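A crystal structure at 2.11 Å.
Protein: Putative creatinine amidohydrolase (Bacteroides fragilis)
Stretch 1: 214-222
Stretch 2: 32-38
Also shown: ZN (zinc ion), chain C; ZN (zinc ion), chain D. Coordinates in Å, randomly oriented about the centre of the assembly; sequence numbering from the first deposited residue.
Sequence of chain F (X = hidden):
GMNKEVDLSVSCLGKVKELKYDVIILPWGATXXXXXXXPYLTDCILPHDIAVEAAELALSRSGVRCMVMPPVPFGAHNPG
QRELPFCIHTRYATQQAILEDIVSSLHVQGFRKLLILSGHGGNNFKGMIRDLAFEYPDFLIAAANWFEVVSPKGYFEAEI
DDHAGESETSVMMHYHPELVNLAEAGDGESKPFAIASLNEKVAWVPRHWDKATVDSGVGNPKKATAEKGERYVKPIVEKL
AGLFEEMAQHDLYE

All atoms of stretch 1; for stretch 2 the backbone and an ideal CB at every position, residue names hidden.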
# COMPACT_ATOMS: atom_id res chain seq x y z
N VAL F 214 -36.82 -1.76 1.28
CA VAL F 214 -37.61 -0.88 0.44
C VAL F 214 -37.25 0.58 0.73
O VAL F 214 -37.06 1.39 -0.20
CB VAL F 214 -39.10 -1.12 0.71
CG1 VAL F 214 -39.96 -0.40 -0.32
CG2 VAL F 214 -39.42 -2.66 0.73
N ASP F 215 -37.17 0.92 2.01
CA ASP F 215 -36.90 2.30 2.43
C ASP F 215 -35.52 2.49 3.08
O ASP F 215 -35.24 3.57 3.59
CB ASP F 215 -38.01 2.79 3.36
CG ASP F 215 -38.30 1.82 4.49
OD1 ASP F 215 -37.33 1.28 5.05
OD2 ASP F 215 -39.48 1.59 4.81
N SER F 216 -34.69 1.44 3.04
CA SER F 216 -33.32 1.40 3.60
C SER F 216 -33.31 1.03 5.09
O SER F 216 -32.26 0.77 5.65
CB SER F 216 -32.53 2.70 3.34
OG SER F 216 -32.77 3.69 4.33
N GLY F 217 -34.47 0.97 5.72
CA GLY F 217 -34.58 0.48 7.09
C GLY F 217 -34.74 -1.03 7.13
O GLY F 217 -35.25 -1.64 6.19
N VAL F 218 -34.29 -1.62 8.23
CA VAL F 218 -34.55 -3.03 8.54
C VAL F 218 -35.20 -3.09 9.93
O VAL F 218 -34.51 -3.11 10.93
CB VAL F 218 -33.24 -3.91 8.56
CG1 VAL F 218 -33.58 -5.39 8.86
CG2 VAL F 218 -32.48 -3.81 7.26
N GLY F 219 -36.54 -3.14 9.96
CA GLY F 219 -37.30 -3.10 11.21
C GLY F 219 -38.28 -1.93 11.21
O GLY F 219 -37.93 -0.82 10.78
N ASN F 220 -39.51 -2.20 11.70
CA ASN F 220 -40.55 -1.18 11.88
C ASN F 220 -40.26 -0.33 13.12
O ASN F 220 -40.23 -0.86 14.23
CB ASN F 220 -41.95 -1.83 11.98
CG ASN F 220 -43.07 -0.83 11.78
OD1 ASN F 220 -42.94 0.34 12.11
ND2 ASN F 220 -44.18 -1.29 11.18
N PRO F 221 -40.01 0.99 12.93
CA PRO F 221 -39.66 1.91 14.00
C PRO F 221 -40.84 2.65 14.60
O PRO F 221 -40.64 3.53 15.44
CB PRO F 221 -38.79 2.92 13.26
CG PRO F 221 -39.44 3.03 11.97
CD PRO F 221 -40.02 1.71 11.65
N LYS F 222 -42.05 2.33 14.16
CA LYS F 222 -43.20 3.17 14.45
C LYS F 222 -43.77 3.17 15.89
O LYS F 222 -44.48 4.08 16.23
CB LYS F 222 -44.27 2.97 13.36
CG LYS F 222 -43.77 3.52 11.99
CD LYS F 222 -44.81 3.48 10.88
CE LYS F 222 -44.16 3.69 9.52
NZ LYS F 222 -45.12 3.72 8.32
N UNK F 32 -24.82 7.13 6.26
CA UNK F 32 -25.66 6.00 5.89
C UNK F 32 -27.13 6.34 6.05
O UNK F 32 -27.54 6.77 7.11
CB UNK F 32 -25.31 4.77 6.73
N UNK F 33 -27.92 6.13 5.00
CA UNK F 33 -29.36 6.30 5.13
C UNK F 33 -29.95 5.34 6.21
O UNK F 33 -29.52 4.19 6.30
CB UNK F 33 -30.03 6.06 3.78
N UNK F 34 -30.89 5.87 6.99
CA UNK F 34 -31.54 5.17 8.08
C UNK F 34 -33.05 5.23 7.92
O UNK F 34 -33.69 6.11 8.49
CB UNK F 34 -31.12 5.76 9.43
N UNK F 35 -33.62 4.32 7.14
CA UNK F 35 -35.02 4.45 6.74
C UNK F 35 -35.18 5.84 6.11
O UNK F 35 -34.21 6.41 5.64
CB UNK F 35 -35.97 4.26 7.93
N UNK F 36 -36.37 6.43 6.16
CA UNK F 36 -36.59 7.75 5.61
C UNK F 36 -36.50 8.82 6.65
O UNK F 36 -36.42 9.98 6.30
CB UNK F 36 -37.95 7.82 4.92
N UNK F 37 -36.46 8.45 7.92
CA UNK F 37 -36.77 9.41 8.99
C UNK F 37 -35.59 9.75 9.91
O UNK F 37 -35.64 10.78 10.60
CB UNK F 37 -37.91 8.86 9.84
N UNK F 38 -34.54 8.93 9.92
CA UNK F 38 -33.42 9.21 10.81
C UNK F 38 -32.27 9.86 10.05
O UNK F 38 -32.14 9.67 8.83
CB UNK F 38 -32.94 7.92 11.49
ZN ZN C . -25.27 1.53 10.48
ZN ZN D . -27.55 3.01 12.62

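Position 32 starts the stretch out of reach of stretch 1. Its ideal CB finds nothing there within 5.5 Å. The CB of position 32 does lie 5.0 Å from ZN (chain C), so a longer acidic side chain would suit, Glu best. The residue is Glu32. Its chain runs extended, chi1 and chi2 both t, and OE1 binds the chain C zinc at 2.2 Å.

Position 33 points toward stretch 1. The ideal CB lies 3.7 Å from Ser216 OG, so there is contact but little depth. The backbone angles, -60/140, are open to many residues and are also those of proline. A compact side chain such as Ala, Val or Pro would fit. The residue is Pro33, and its CB packs against Ser216 OG at 3.7 Å.

Position 34 turns its CB away from stretch 1 and toward the chain D zinc. A ligand with some reach, such as His or Glu, is plausible. The residue is His34. NE2 binds the chain D zinc at 2.2 Å, and ND1 donates to Glu32 O at 2.7 Å, which helps fix the ring.

Position 35 is the centre of the contact. Its CA is 4.0 Å from Gly217 CA, the nearest such pair. Phi is positive (54/-153), which favours Gly and, among residues with a side chain, is more easily borne by Asn or Asp. CB points away overall, yet it lies 4.1 Å from Gly217 CA and 4.4 Å from Asp215 OD1. The carbonyl of Gly219 offers an acceptor further on. A small polar side chain able to donate is therefore attractive, though glycine would also suit the backbone. The residue is Asn35, with chi1 t. ND2 donates to water 1 at 2.8 Å, and this water also lies 2.6 Å from Gly219 O, close enough to bridge the stretches. Asn35 OD1 accepts from the backbone N of position 36 at 2.6 Å. The backbone adds a CA-H...O contact, Asn35 CA to Asp215 O at 3.3 Å. Gly217 leaves needed room: an ideal CB there would sit 2.7 Å from Asn35 ND2, a clash.

Position 36 points sideways, its ideal CB 5.2 Å from Asp215 O. A longer side chain could bend back over Asp215. Leu, Met, Lys or Arg could do so, the basic ones with a carboxylate nearby. The residue is Leu36, chi1 m and chi2 t. Its CG meets Asp215 CB at 4.0 Å, a contact between carbons.

Position 37 also points sideways, with no stretch 1 atom within 5.5 Å of the ideal CB. A long or flat side chain could still reach the Pro221 ring; His, Tyr, Phe or Met would serve. The residue is His37, with chi1 p. NE2 comes to 3.7 Å from Pro221 CB, which meets the ring obliquely.

Position 38 points toward stretch 1 but touches nothing there. Many side chains would fit. The residue is Leu38, whose side chain makes no contact with stretch 1.

Stretch 2, residues 32-38: EPHNLHL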
# COMPACT_ATOMS: atom_id res chain seq x y z
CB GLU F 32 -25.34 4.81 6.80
CG GLU F 32 -26.02 3.50 6.41
CD GLU F 32 -25.86 2.40 7.44
OE1 GLU F 32 -25.69 2.75 8.64
OE2 GLU F 32 -25.92 1.20 7.08
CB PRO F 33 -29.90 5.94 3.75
CG PRO F 33 -28.73 5.93 2.83
CD PRO F 33 -27.53 5.71 3.65
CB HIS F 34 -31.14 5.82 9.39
CG HIS F 34 -29.85 5.29 9.92
ND1 HIS F 34 -28.63 5.56 9.32
CD2 HIS F 34 -29.60 4.44 10.94
CE1 HIS F 34 -27.68 4.94 10.00
NE2 HIS F 34 -28.24 4.25 10.98
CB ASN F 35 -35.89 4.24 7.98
CG ASN F 35 -37.34 3.89 7.65
OD1 ASN F 35 -38.00 4.60 6.90
ND2 ASN F 35 -37.85 2.82 8.27
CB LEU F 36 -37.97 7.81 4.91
CG LEU F 36 -38.27 6.78 3.80
CD1 LEU F 36 -39.76 6.82 3.47
CD2 LEU F 36 -37.44 7.03 2.55
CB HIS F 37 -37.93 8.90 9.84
CG HIS F 37 -37.60 7.66 10.61
ND1 HIS F 37 -37.14 6.52 10.01
CD2 HIS F 37 -37.67 7.40 11.93
CE1 HIS F 37 -36.92 5.60 10.93
NE2 HIS F 37 -37.23 6.11 12.11
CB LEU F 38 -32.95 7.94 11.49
CG LEU F 38 -33.81 7.40 12.63
CD1 LEU F 38 -33.40 5.92 12.86
CD2 LEU F 38 -33.65 8.30 13.86
O HOH W 1 -36.32 0.98 9.69
O HOH W 2 -27.20 1.06 11.95
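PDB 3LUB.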